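Local atomic coordinates of FdhC (Acinetobacter nosocomialis, PDB entry 5KTC), a protein that transfers a 3-hydroxybutanoyl group from coenzyme A to the amino group of a dTDP-linked 3-amino-3,6-dideoxy-D-galactose, as a sugar N-acyltransferase of the GNAT superfamily. Residues F23-L33 with W94-H102; H140-Q149 with Y160-N170. All coordinates share one frame; numbering follows the deposited sequence.

How the contacts relate
Both contacts pack a helix on the central mixed sheet, but at places about 23 Å apart between centres, on opposite sides of the chain's centre. Contact 1 (23-33 with 94-102) is buried: leucine and isoleucine side chains join helix 21-28 to strand 91-99, and Arg28 and Ser96 bond the bound nucleotide-sugar product. Contact 2 (140-149 with 160-170) is partly buried and adds hydrogen bonds to its apolar packing, with strand pairing, a histidine-tyrosine bond and an amide at a helix end. They meet where Trp97 CH2 of contact 1 lies 3.5 Å from Phe142 CE1 of contact 2, and residues of both line the coenzyme A and sugar pockets.

Contact 1 (F23-L33 with W94-H102); sequences FICTLRNNDKL and WGSWILNEH. With FUH ([[(2~{R},3~{S},5~{R})-5-[5-methyl-2,4-bis(oxidanylidene)pyrimidin-1-yl]-3-oxidanyl-oxolan-2-yl]methoxy-oxidanyl-phosphoryl] [(2~{R},3~{R},4~{S},5~{R},6~{R})-6-methyl-3,5-bis(oxidanyl)-4-[[(3~{R})-3-oxidanylbutanoyl]amino]oxan-2-yl] hydrogen phosphate), chain C.
Leu27 and Ile98 pass with their side chains in opposed directions, Leu27 CG 3.8 Å from Ile98 CG2. Leu27 CG stands anti to the backbone N (chi1 -175°), which carries both methyls to the strand: CD2 lies against Ile98 CB, while CD1 crosses the Asn100 side chain at about a right angle and meets its CB. From the loop after the helix Leu33 comes in obliquely, its CD1 3.9 Å from Asn100 CA and its CD2 near Leu99 O. Phe23 turns a ring edge to the Asn100 amide, CE1 to ND2, the two planes 81° apart. The Asn100 oxygen, OD1, accepts from His102 N in an Asx turn.

Arg28 runs across the end of Ile98, its CG 3.9 Å from Ile98 CD1, and a bend in the chain at chi3 brings the guanidinium to the sugar-linked phosphate of the product. Arg28 NH1 reaches O8 of the product at 2.8 Å and Arg28 NH2 its O7 at 2.9 Å, both nearly straight, while the thymine C17 lies over one guanidinium face. Ser96 OG gives the product O8 a second bond (2.5 Å). Ser38 O at NH2 and Ser40 OG at NE also bond the guanidinium, probably fixing its rotation.

The 23-28 segment of the helix runs at 82° to strand segment 94-99, with helix 44-59 beside it; strand 75-86 pairs with 91-99, whose Trp94 and Leu99 side chains pack on helix 107-122.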
loop_
_atom_site.group_PDB
_atom_site.type_symbol
_atom_site.label_atom_id
_atom_site.label_comp_id
_atom_site.label_asym_id
_atom_site.label_seq_id
_atom_site.Cartn_x
_atom_site.Cartn_y
_atom_site.Cartn_z
ATOM N N PHE A 23 -5.770 -8.513 -14.173
ATOM C CA PHE A 23 -6.277 -7.415 -13.378
ATOM C C PHE A 23 -5.231 -6.275 -13.245
ATOM O O PHE A 23 -5.569 -5.097 -13.322
ATOM C CB PHE A 23 -6.631 -7.923 -11.985
ATOM C CG PHE A 23 -7.034 -6.807 -11.055
ATOM C CD1 PHE A 23 -8.197 -6.095 -11.311
ATOM C CD2 PHE A 23 -6.184 -6.374 -10.052
ATOM C CE1 PHE A 23 -8.555 -5.036 -10.522
ATOM C CE2 PHE A 23 -6.513 -5.291 -9.291
ATOM C CZ PHE A 23 -7.696 -4.639 -9.500
ATOM N N ILE A 24 -3.994 -6.686 -13.028
ATOM C CA ILE A 24 -2.869 -5.777 -12.861
ATOM C C ILE A 24 -2.595 -5.027 -14.159
ATOM O O ILE A 24 -2.490 -3.801 -14.114
ATOM C CB ILE A 24 -1.624 -6.440 -12.300
ATOM C CG1 ILE A 24 -1.884 -6.893 -10.857
ATOM C CG2 ILE A 24 -0.507 -5.413 -12.212
ATOM C CD1 ILE A 24 -0.768 -7.669 -10.213
ATOM N N CYS A 25 -2.485 -5.745 -15.286
ATOM C CA CYS A 25 -2.264 -5.065 -16.578
ATOM C C CYS A 25 -3.321 -4.005 -16.799
ATOM O O CYS A 25 -3.020 -2.874 -17.142
ATOM C CB CYS A 25 -2.333 -6.037 -17.767
ATOM S SG CYS A 25 -0.847 -6.992 -17.921
ATOM N N THR A 26 -4.577 -4.370 -16.584
ATOM C CA THR A 26 -5.668 -3.462 -16.818
ATOM C C THR A 26 -5.629 -2.260 -15.934
ATOM O O THR A 26 -5.831 -1.172 -16.404
ATOM C CB THR A 26 -7.005 -4.198 -16.719
ATOM O OG1 THR A 26 -7.050 -5.182 -17.755
ATOM C CG2 THR A 26 -8.176 -3.247 -16.888
ATOM N N LEU A 27 -5.351 -2.463 -14.649
ATOM C CA LEU A 27 -5.295 -1.371 -13.710
ATOM C C LEU A 27 -4.193 -0.371 -14.084
ATOM O O LEU A 27 -4.455 0.823 -14.162
ATOM C CB LEU A 27 -5.027 -1.921 -12.308
ATOM C CG LEU A 27 -5.030 -0.994 -11.117
ATOM C CD1 LEU A 27 -6.445 -0.492 -10.863
ATOM C CD2 LEU A 27 -4.458 -1.789 -9.897
ATOM N N ARG A 28 -2.985 -0.912 -14.315
ATOM C CA ARG A 28 -1.773 -0.102 -14.550
ATOM C C ARG A 28 -1.793 0.639 -15.908
ATOM O O ARG A 28 -1.135 1.674 -16.056
ATOM C CB ARG A 28 -0.567 -0.989 -14.446
ATOM C CG ARG A 28 -0.242 -1.384 -12.994
ATOM C CD ARG A 28 1.077 -2.137 -12.936
ATOM N NE ARG A 28 2.190 -1.201 -13.151
ATOM C CZ ARG A 28 2.857 -0.534 -12.210
ATOM N NH1 ARG A 28 2.587 -0.680 -10.899
ATOM N NH2 ARG A 28 3.790 0.359 -12.592
ATOM N N ASN A 29 -2.596 0.145 -16.864
ATOM C CA ASN A 29 -2.741 0.764 -18.175
ATOM C C ASN A 29 -3.999 1.608 -18.291
ATOM O O ASN A 29 -4.366 2.046 -19.396
ATOM C CB ASN A 29 -2.663 -0.319 -19.251
ATOM C CG ASN A 29 -1.240 -0.840 -19.444
ATOM O OD1 ASN A 29 -0.455 -0.231 -20.140
ATOM N ND2 ASN A 29 -0.897 -1.939 -18.820
ATOM N N ASN A 30 -4.687 1.799 -17.174
ATOM C CA ASN A 30 -5.771 2.725 -17.070
ATOM C C ASN A 30 -5.177 4.129 -17.029
ATOM O O ASN A 30 -4.544 4.522 -16.025
ATOM C CB ASN A 30 -6.598 2.417 -15.810
ATOM C CG ASN A 30 -7.910 3.193 -15.731
ATOM O OD1 ASN A 30 -8.039 4.282 -16.269
ATOM N ND2 ASN A 30 -8.837 2.683 -14.969
ATOM N N ASP A 31 -5.409 4.914 -18.087
ATOM C CA ASP A 31 -4.870 6.265 -18.153
ATOM C C ASP A 31 -5.497 7.205 -17.174
ATOM O O ASP A 31 -4.990 8.255 -16.985
ATOM C CB ASP A 31 -4.906 6.842 -19.600
ATOM C CG ASP A 31 -3.999 6.036 -20.581
ATOM O OD1 ASP A 31 -2.917 5.499 -20.181
ATOM O OD2 ASP A 31 -4.396 5.918 -21.766
ATOM N N LYS A 32 -6.592 6.863 -16.522
ATOM C CA LYS A 32 -7.053 7.715 -15.435
ATOM C C LYS A 32 -6.264 7.511 -14.147
ATOM O O LYS A 32 -6.285 8.344 -13.264
ATOM C CB LYS A 32 -8.515 7.472 -15.144
ATOM C CG LYS A 32 -9.391 7.814 -16.319
ATOM C CD LYS A 32 -10.723 7.119 -16.168
ATOM C CE LYS A 32 -11.648 7.546 -17.302
ATOM N NZ LYS A 32 -13.041 7.403 -16.798
ATOM N N LEU A 33 -5.594 6.381 -14.042
ATOM C CA LEU A 33 -4.923 6.006 -12.812
ATOM C C LEU A 33 -3.432 6.116 -12.855
ATOM O O LEU A 33 -2.818 6.226 -11.797
ATOM C CB LEU A 33 -5.300 4.550 -12.461
ATOM C CG LEU A 33 -6.799 4.351 -12.232
ATOM C CD1 LEU A 33 -7.069 2.873 -11.892
ATOM C CD2 LEU A 33 -7.403 5.237 -11.130
ATOM N N TRP A 94 7.361 1.333 0.315
ATOM C CA TRP A 94 6.073 0.907 -0.181
ATOM C C TRP A 94 5.589 1.842 -1.282
ATOM O O TRP A 94 6.088 2.970 -1.472
ATOM C CB TRP A 94 5.024 0.753 0.922
ATOM C CG TRP A 94 4.383 1.963 1.508
ATOM C CD1 TRP A 94 4.893 2.798 2.450
ATOM C CD2 TRP A 94 3.040 2.419 1.246
ATOM N NE1 TRP A 94 3.949 3.764 2.777
ATOM C CE2 TRP A 94 2.793 3.512 2.089
ATOM C CE3 TRP A 94 2.018 1.976 0.397
ATOM C CZ2 TRP A 94 1.555 4.196 2.098
ATOM C CZ3 TRP A 94 0.770 2.644 0.427
ATOM C CH2 TRP A 94 0.562 3.742 1.259
ATOM N N GLY A 95 4.650 1.319 -2.021
ATOM C CA GLY A 95 4.165 1.988 -3.209
ATOM C C GLY A 95 3.417 1.036 -4.100
ATOM O O GLY A 95 2.658 0.166 -3.610
ATOM N N SER A 96 3.592 1.184 -5.414
ATOM C CA SER A 96 2.688 0.549 -6.374
ATOM C C SER A 96 1.209 0.650 -5.962
ATOM O O SER A 96 0.430 -0.326 -6.074
ATOM C CB SER A 96 3.077 -0.895 -6.704
ATOM O OG SER A 96 4.439 -1.061 -7.047
ATOM N N TRP A 97 0.839 1.823 -5.481
ATOM C CA TRP A 97 -0.371 1.967 -4.666
ATOM C C TRP A 97 -1.413 2.541 -5.598
ATOM O O TRP A 97 -1.318 3.724 -6.020
ATOM C CB TRP A 97 -0.134 2.915 -3.552
ATOM C CG TRP A 97 -1.251 3.038 -2.556
ATOM C CD1 TRP A 97 -2.113 2.071 -2.141
ATOM C CD2 TRP A 97 -1.564 4.218 -1.810
ATOM N NE1 TRP A 97 -2.952 2.593 -1.165
ATOM C CE2 TRP A 97 -2.621 3.895 -0.935
ATOM C CE3 TRP A 97 -1.048 5.523 -1.805
ATOM C CZ2 TRP A 97 -3.200 4.821 -0.095
ATOM C CZ3 TRP A 97 -1.622 6.474 -0.945
ATOM C CH2 TRP A 97 -2.678 6.091 -0.075
ATOM N N ILE A 98 -2.391 1.709 -5.936
ATOM C CA ILE A 98 -3.386 2.055 -6.941
ATOM C C ILE A 98 -4.756 1.564 -6.491
ATOM O O ILE A 98 -4.896 0.431 -6.036
ATOM C CB ILE A 98 -3.114 1.463 -8.325
ATOM C CG1 ILE A 98 -1.646 1.674 -8.780
ATOM C CG2 ILE A 98 -4.008 2.157 -9.323
ATOM C CD1 ILE A 98 -1.146 0.814 -9.899
ATOM N N LEU A 99 -5.746 2.442 -6.598
ATOM C CA LEU A 99 -7.149 2.053 -6.332
ATOM C C LEU A 99 -8.033 2.480 -7.527
ATOM O O LEU A 99 -7.898 3.614 -7.988
ATOM C CB LEU A 99 -7.626 2.726 -5.063
ATOM C CG LEU A 99 -7.066 2.169 -3.747
ATOM C CD1 LEU A 99 -7.462 3.075 -2.609
ATOM C CD2 LEU A 99 -7.526 0.744 -3.443
ATOM N N ASN A 100 -8.933 1.610 -7.978
ATOM C CA ASN A 100 -9.739 1.946 -9.181
ATOM C C ASN A 100 -11.074 2.529 -8.746
ATOM O O ASN A 100 -11.324 2.686 -7.541
ATOM C CB ASN A 100 -9.926 0.723 -10.098
ATOM C CG ASN A 100 -10.715 -0.409 -9.468
ATOM O OD1 ASN A 100 -11.500 -0.242 -8.552
ATOM N ND2 ASN A 100 -10.448 -1.624 -9.952
ATOM N N GLU A 101 -11.934 2.836 -9.718
ATOM C CA GLU A 101 -13.287 3.383 -9.463
ATOM C C GLU A 101 -14.170 2.629 -8.499
ATOM O O GLU A 101 -15.007 3.231 -7.863
ATOM C CB GLU A 101 -14.077 3.431 -10.786
ATOM C CG GLU A 101 -14.448 4.817 -11.253
ATOM C CD GLU A 101 -15.194 4.787 -12.594
ATOM O OE1 GLU A 101 -15.260 3.689 -13.221
ATOM O OE2 GLU A 101 -15.716 5.848 -13.021
ATOM N N HIS A 102 -13.986 1.325 -8.407
ATOM C CA HIS A 102 -14.872 0.454 -7.579
ATOM C C HIS A 102 -14.393 0.392 -6.146
ATOM O O HIS A 102 -14.967 -0.293 -5.347
ATOM C CB HIS A 102 -15.033 -0.971 -8.176
ATOM C CG HIS A 102 -16.144 -1.805 -7.559
ATOM N ND1 HIS A 102 -17.410 -1.324 -7.289
ATOM C CD2 HIS A 102 -16.169 -3.115 -7.216
ATOM C CE1 HIS A 102 -18.143 -2.278 -6.750
ATOM N NE2 HIS A 102 -17.414 -3.378 -6.694
HETATM O O1 FUH C . 3.111 4.331 -4.890
HETATM C C1 FUH C . 4.038 5.036 -4.505
HETATM C C2 FUH C . 4.163 5.517 -3.098
HETATM C C3 FUH C . 2.838 5.558 -2.383
HETATM O O2 FUH C . 2.191 6.847 -2.540
HETATM C C4 FUH C . 3.025 5.365 -0.899
HETATM N N1 FUH C . 5.078 5.414 -5.351
HETATM C C5 FUH C . 5.255 4.744 -6.644
HETATM C C6 FUH C . 5.524 5.760 -7.769
HETATM O O3 FUH C . 6.614 6.493 -7.402
HETATM C C7 FUH C . 5.912 5.124 -9.084
HETATM C C8 FUH C . 6.465 6.112 -10.139
HETATM O O4 FUH C . 6.934 4.133 -8.881
HETATM C C9 FUH C . 6.417 3.771 -6.551
HETATM O O5 FUH C . 6.132 2.678 -5.664
HETATM C C10 FUH C . 6.658 3.151 -7.868
HETATM O O6 FUH C . 5.492 2.417 -8.209
HETATM P P1 FUH C . 5.471 1.386 -9.392
HETATM O O7 FUH C . 5.276 2.035 -10.711
HETATM O O8 FUH C . 4.297 0.470 -9.047
HETATM O O9 FUH C . 6.696 0.375 -9.298
HETATM P P2 FUH C . 8.213 0.484 -9.794
HETATM O O10 FUH C . 9.074 0.125 -8.633
HETATM O O11 FUH C . 8.408 1.906 -10.304
HETATM O O12 FUH C . 8.184 -0.625 -10.905
HETATM C C11 FUH C . 9.400 -1.268 -11.302
HETATM C C12 FUH C . 9.248 -1.709 -12.736
HETATM C C13 FUH C . 8.654 -0.627 -13.661
HETATM O O13 FUH C . 9.204 -0.694 -14.989
HETATM C C14 FUH C . 7.184 -0.998 -13.802
HETATM C C15 FUH C . 7.249 -2.501 -13.682
HETATM O O14 FUH C . 8.358 -2.829 -12.808
HETATM N N2 FUH C . 6.103 -3.163 -13.021
HETATM C C16 FUH C . 5.830 -2.946 -11.704
HETATM C C17 FUH C . 4.785 -3.632 -11.084
HETATM C C18 FUH C . 4.453 -3.437 -9.620
HETATM C C19 FUH C . 4.016 -4.522 -11.895
HETATM O O15 FUH C . 3.067 -5.219 -11.346
HETATM N N3 FUH C . 4.307 -4.717 -13.189
HETATM C C20 FUH C . 5.358 -4.077 -13.714
HETATM O O16 FUH C . 5.623 -4.253 -14.996
#

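Contact 2 (H140-Q149 with Y160-N170); sequences HSFHLKMGAQ and YIFPKSKYKEN. With COA (coenzyme A), chain D.
A Schellman motif ends helix 137-146 and turns the chain into edge strand 149-153, which pairs antiparallel with strand 157-163. Gly147, at positive phi (118°), makes the turn and lets the chain pass close to Lys166. Gln149 and Ile161 form a hydrogen-bonded pair, Gln149 N to Ile161 O 2.8 Å and Ile161 N to Gln149 O 3.1 Å. Their side chains run alongside each other on one face of the sheet, and Ile161 CD1 touches Gln149 CB.

The Tyr160 ring reaches toward helix 137-146 and crosses His140 at about a right angle. Tyr160 OH meets His140 ND1 at the imidazole edge, near its plane, at 2.9 Å, and because His140 NE2 bonds Met133 O, both ring nitrogens are engaged. Leu144 CD2 comes to the tyrosine ring at its edge, 4.0 Å from Tyr160 CE2, and Ala148 CB lies obliquely against CD2. Phe162 aims its edge at the helix end, CE2 3.4 Å from Met146 O, while Met146 SD sits obliquely to its ring, a Met-aromatic contact. Asn170 has CG beside its backbone N (chi1 -70°), which sends ND2 to Met146 O at 2.8 Å, in both the amide and the carbonyl planes. Thus helix 164-173 takes up a carbonyl in the last turn of helix 137-146.

Phe142 and Lys145, on the same helix, touch the adenine of coenzyme A, and His143 NE2 bonds the product. The arrangement is the C-terminal helix-strand-strand part of a GNAT fold, its helix packed on the sheet beside the cofactor.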
loop_
_atom_site.group_PDB
_atom_site.type_symbol
_atom_site.label_atom_id
_atom_site.label_comp_id
_atom_site.label_asym_id
_atom_site.label_seq_id
_atom_site.Cartn_x
_atom_site.Cartn_y
_atom_site.Cartn_z
ATOM N N HIS A 140 0.405 13.763 -1.839
ATOM C CA HIS A 140 1.229 14.493 -0.875
ATOM C C HIS A 140 0.404 14.797 0.347
ATOM O O HIS A 140 0.807 14.520 1.482
ATOM C CB HIS A 140 1.837 15.769 -1.484
ATOM C CG HIS A 140 2.729 15.500 -2.663
ATOM N ND1 HIS A 140 3.972 14.936 -2.523
ATOM C CD2 HIS A 140 2.559 15.688 -3.982
ATOM C CE1 HIS A 140 4.547 14.799 -3.708
ATOM N NE2 HIS A 140 3.685 15.203 -4.618
ATOM N N SER A 141 -0.782 15.339 0.120
ATOM C CA SER A 141 -1.604 15.809 1.193
ATOM C C SER A 141 -2.050 14.647 2.117
ATOM O O SER A 141 -2.043 14.737 3.367
ATOM C CB SER A 141 -2.766 16.601 0.572
ATOM O OG SER A 141 -3.661 16.936 1.573
ATOM N N PHE A 142 -2.367 13.517 1.493
ATOM C CA PHE A 142 -2.687 12.317 2.223
ATOM C C PHE A 142 -1.597 11.891 3.183
ATOM O O PHE A 142 -1.861 11.612 4.325
ATOM C CB PHE A 142 -2.930 11.133 1.229
ATOM C CG PHE A 142 -3.272 9.839 1.895
ATOM C CD1 PHE A 142 -2.284 8.969 2.360
ATOM C CD2 PHE A 142 -4.617 9.461 2.055
ATOM C CE1 PHE A 142 -2.630 7.774 2.985
ATOM C CE2 PHE A 142 -4.953 8.283 2.671
ATOM C CZ PHE A 142 -3.965 7.428 3.142
ATOM N N HIS A 143 -0.410 11.697 2.640
ATOM C CA HIS A 143 0.750 11.253 3.438
ATOM C C HIS A 143 1.138 12.245 4.545
ATOM O O HIS A 143 1.352 11.830 5.698
ATOM C CB HIS A 143 1.976 10.951 2.563
ATOM C CG HIS A 143 1.786 9.772 1.655
ATOM N ND1 HIS A 143 1.473 8.522 2.131
ATOM C CD2 HIS A 143 1.844 9.659 0.312
ATOM C CE1 HIS A 143 1.390 7.678 1.118
ATOM N NE2 HIS A 143 1.607 8.344 -0.002
ATOM N N LEU A 144 1.124 13.533 4.235
ATOM C CA LEU A 144 1.395 14.560 5.299
ATOM C C LEU A 144 0.357 14.489 6.375
ATOM O O LEU A 144 0.676 14.479 7.545
ATOM C CB LEU A 144 1.468 15.984 4.740
ATOM C CG LEU A 144 2.672 16.188 3.835
ATOM C CD1 LEU A 144 2.613 17.331 2.790
ATOM C CD2 LEU A 144 3.946 16.259 4.657
ATOM N N LYS A 145 -0.893 14.378 6.001
ATOM C CA LYS A 145 -1.940 14.245 6.981
ATOM C C LYS A 145 -1.743 13.043 7.902
ATOM O O LYS A 145 -1.932 13.129 9.112
ATOM C CB LYS A 145 -3.323 14.164 6.328
ATOM C CG LYS A 145 -4.528 14.190 7.308
ATOM C CD LYS A 145 -5.835 14.458 6.534
ATOM C CE LYS A 145 -7.118 14.364 7.377
ATOM N NZ LYS A 145 -7.073 15.225 8.602
ATOM N N MET A 146 -1.421 11.896 7.342
ATOM C CA MET A 146 -1.237 10.694 8.191
ATOM C C MET A 146 0.054 10.756 9.040
ATOM O O MET A 146 0.221 9.973 9.958
ATOM C CB MET A 146 -1.197 9.433 7.300
ATOM C CG MET A 146 -1.269 8.113 8.042
ATOM S SD MET A 146 -1.559 6.742 6.887
ATOM C CE MET A 146 -3.303 6.939 6.527
ATOM N N GLY A 147 0.997 11.629 8.679
ATOM C CA GLY A 147 2.221 11.851 9.517
ATOM C C GLY A 147 3.558 11.542 8.911
ATOM O O GLY A 147 4.574 11.447 9.634
ATOM N N ALA A 148 3.589 11.368 7.597
ATOM C CA ALA A 148 4.836 11.191 6.862
ATOM C C ALA A 148 5.674 12.475 6.962
ATOM O O ALA A 148 5.139 13.553 7.074
ATOM C CB ALA A 148 4.584 10.880 5.405
ATOM N N GLN A 149 6.967 12.315 7.023
ATOM C CA GLN A 149 7.838 13.460 7.068
ATOM C C GLN A 149 8.497 13.598 5.688
ATOM O O GLN A 149 9.187 12.735 5.155
ATOM C CB GLN A 149 8.822 13.353 8.232
ATOM C CG GLN A 149 9.529 14.675 8.586
ATOM C CD GLN A 149 10.882 14.520 9.352
ATOM O OE1 GLN A 149 11.737 15.448 9.336
ATOM N NE2 GLN A 149 11.100 13.352 9.987
ATOM N N TYR A 160 9.751 10.732 1.190
ATOM C CA TYR A 160 9.202 10.743 2.526
ATOM C C TYR A 160 9.744 9.591 3.332
ATOM O O TYR A 160 10.112 8.566 2.780
ATOM C CB TYR A 160 7.663 10.588 2.471
ATOM C CG TYR A 160 6.941 11.739 1.838
ATOM C CD1 TYR A 160 6.676 11.770 0.473
ATOM C CD2 TYR A 160 6.495 12.791 2.617
ATOM C CE1 TYR A 160 6.044 12.875 -0.092
ATOM C CE2 TYR A 160 5.810 13.849 2.064
ATOM C CZ TYR A 160 5.596 13.878 0.704
ATOM O OH TYR A 160 4.937 14.965 0.206
ATOM N N ILE A 161 9.658 9.746 4.645
ATOM C CA ILE A 161 9.749 8.618 5.550
ATOM C C ILE A 161 8.563 8.634 6.540
ATOM O O ILE A 161 7.973 9.666 6.860
ATOM C CB ILE A 161 11.059 8.461 6.352
ATOM C CG1 ILE A 161 11.115 9.393 7.498
ATOM C CG2 ILE A 161 12.301 8.611 5.480
ATOM C CD1 ILE A 161 11.042 10.814 7.119
ATOM N N PHE A 162 8.248 7.451 7.041
ATOM C CA PHE A 162 7.107 7.301 7.978
ATOM C C PHE A 162 7.644 6.449 9.145
ATOM O O PHE A 162 8.129 5.366 8.942
ATOM C CB PHE A 162 5.886 6.714 7.252
ATOM C CG PHE A 162 4.639 6.746 8.082
ATOM C CD1 PHE A 162 4.404 5.788 9.037
ATOM C CD2 PHE A 162 3.722 7.775 7.931
ATOM C CE1 PHE A 162 3.314 5.860 9.877
ATOM C CE2 PHE A 162 2.628 7.841 8.774
ATOM C CZ PHE A 162 2.421 6.873 9.728
ATOM N N PRO A 163 7.728 7.017 10.337
ATOM C CA PRO A 163 8.380 6.281 11.422
ATOM C C PRO A 163 7.404 5.331 12.122
ATOM O O PRO A 163 6.205 5.635 12.185
ATOM C CB PRO A 163 8.787 7.403 12.400
ATOM C CG PRO A 163 7.758 8.401 12.210
ATOM C CD PRO A 163 7.409 8.379 10.722
ATOM N N LYS A 164 7.939 4.225 12.647
ATOM C CA LYS A 164 7.165 3.226 13.413
ATOM C C LYS A 164 6.399 3.907 14.559
ATOM O O LYS A 164 5.309 3.547 14.845
ATOM C CB LYS A 164 8.093 2.126 13.949
ATOM C CG LYS A 164 7.394 1.051 14.731
ATOM C CD LYS A 164 8.256 -0.146 15.092
ATOM C CE LYS A 164 7.352 -1.273 15.578
ATOM N NZ LYS A 164 8.187 -2.352 16.186
ATOM N N SER A 165 7.027 4.870 15.196
ATOM C CA SER A 165 6.416 5.672 16.263
ATOM C C SER A 165 5.107 6.362 15.862
ATOM O O SER A 165 4.157 6.434 16.646
ATOM C CB SER A 165 7.413 6.699 16.803
ATOM O OG SER A 165 7.628 7.729 15.878
ATOM N N LYS A 166 5.029 6.839 14.627
ATOM C CA LYS A 166 3.826 7.467 14.180
ATOM C C LYS A 166 2.743 6.446 13.913
ATOM O O LYS A 166 1.520 6.737 14.111
ATOM C CB LYS A 166 4.067 8.293 12.935
ATOM C CG LYS A 166 2.834 9.005 12.397
ATOM C CD LYS A 166 2.221 10.028 13.358
ATOM C CE LYS A 166 3.146 11.219 13.581
ATOM N NZ LYS A 166 2.584 12.131 14.622
ATOM N N TYR A 167 3.144 5.294 13.377
ATOM C CA TYR A 167 2.184 4.206 13.147
ATOM C C TYR A 167 1.525 3.777 14.462
ATOM O O TYR A 167 0.306 3.524 14.489
ATOM C CB TYR A 167 2.853 2.991 12.473
ATOM C CG TYR A 167 2.291 1.629 12.845
ATOM C CD1 TYR A 167 1.152 1.116 12.246
ATOM C CD2 TYR A 167 2.956 0.859 13.760
ATOM C CE1 TYR A 167 0.675 -0.157 12.593
ATOM C CE2 TYR A 167 2.510 -0.363 14.124
ATOM C CZ TYR A 167 1.361 -0.880 13.557
ATOM O OH TYR A 167 0.988 -2.128 14.027
ATOM N N LYS A 168 2.315 3.703 15.534
ATOM C CA LYS A 168 1.730 3.356 16.828
ATOM C C LYS A 168 0.693 4.393 17.345
ATOM O O LYS A 168 -0.387 3.990 17.817
ATOM C CB LYS A 168 2.804 3.140 17.848
ATOM C CG LYS A 168 3.638 1.922 17.572
ATOM C CD LYS A 168 4.786 1.811 18.572
ATOM C CE LYS A 168 4.952 0.390 19.068
ATOM N NZ LYS A 168 6.384 0.024 19.094
ATOM N N GLU A 169 0.935 5.688 17.195
ATOM C CA GLU A 169 -0.131 6.650 17.494
ATOM C C GLU A 169 -1.343 6.406 16.577
ATOM O O GLU A 169 -2.490 6.225 17.002
ATOM C CB GLU A 169 0.347 8.084 17.340
ATOM C CG GLU A 169 1.535 8.549 18.215
ATOM C CD GLU A 169 2.160 9.842 17.649
ATOM O OE1 GLU A 169 1.408 10.657 17.049
ATOM O OE2 GLU A 169 3.403 10.046 17.734
ATOM N N ASN A 170 -1.087 6.310 15.298
ATOM C CA ASN A 170 -2.177 6.141 14.376
ATOM C C ASN A 170 -3.140 4.914 14.597
ATOM O O ASN A 170 -4.311 4.967 14.181
ATOM C CB ASN A 170 -1.645 6.212 12.952
ATOM C CG ASN A 170 -1.197 7.627 12.575
ATOM O OD1 ASN A 170 -1.145 8.515 13.397
ATOM N ND2 ASN A 170 -0.842 7.802 11.336
HETATM N N1A COA D . -8.156 10.798 7.850
HETATM C C2A COA D . -9.464 10.709 7.514
HETATM N N3A COA D . -9.882 10.657 6.247
HETATM C C4A COA D . -8.975 10.598 5.283
HETATM C C5A COA D . -7.523 10.645 5.585
HETATM C C6A COA D . -7.145 10.758 6.973
HETATM N N6A COA D . -5.870 10.819 7.345
HETATM N N7A COA D . -6.875 10.571 4.430
HETATM C C8A COA D . -7.811 10.500 3.460
HETATM N N9A COA D . -9.067 10.527 3.980
HETATM C C1B COA D . -10.344 10.438 3.238
HETATM C C2B COA D . -10.283 11.347 2.004
HETATM O O2B COA D . -10.660 12.705 2.284
HETATM C C3B COA D . -11.182 10.638 1.051
HETATM O O3B COA D . -12.529 10.922 1.442
HETATM P P3B COA D . -13.439 11.903 0.551
HETATM O O7A COA D . -14.229 10.892 -0.291
HETATM O O8A COA D . -14.166 12.468 1.738
HETATM O O9A COA D . -12.518 12.809 -0.225
HETATM C C4B COA D . -10.909 9.178 1.340
HETATM O O4B COA D . -10.514 9.110 2.721
HETATM C C5B COA D . -9.929 8.547 0.372
HETATM O O5B COA D . -8.706 9.249 0.389
HETATM P P1A COA D . -8.159 9.906 -0.940
HETATM O O1A COA D . -6.981 10.781 -0.569
HETATM O O2A COA D . -9.223 10.370 -1.897
HETATM O O3A COA D . -7.404 8.715 -1.734
HETATM P P2A COA D . -7.735 7.959 -3.054
HETATM O O4A COA D . -9.019 7.175 -3.004
HETATM O O5A COA D . -7.565 8.849 -4.272
HETATM O O6A COA D . -6.582 6.855 -3.100
HETATM C CBP COA D . -4.563 6.521 -4.424
HETATM C CCP COA D . -5.240 7.295 -3.279
HETATM C CDP COA D . -3.174 7.089 -4.572
HETATM C CEP COA D . -4.482 5.035 -4.090
HETATM C CAP COA D . -5.391 6.713 -5.718
HETATM O OAP COA D . -5.672 8.149 -5.805
HETATM C C9P COA D . -4.746 6.188 -6.936
HETATM O O9P COA D . -4.758 4.999 -7.324
HETATM N N8P COA D . -4.087 7.129 -7.641
HETATM C C7P COA D . -3.396 6.786 -8.827
HETATM C C6P COA D . -2.141 5.966 -8.656
HETATM C C5P COA D . -1.123 6.758 -7.877
HETATM O O5P COA D . -0.857 7.918 -8.237
HETATM N N4P COA D . -0.599 6.168 -6.821
HETATM C C3P COA D . 0.299 6.874 -5.902
HETATM C C2P COA D . 1.723 7.027 -6.471
HETATM S S1P COA D . 2.677 8.150 -5.383
#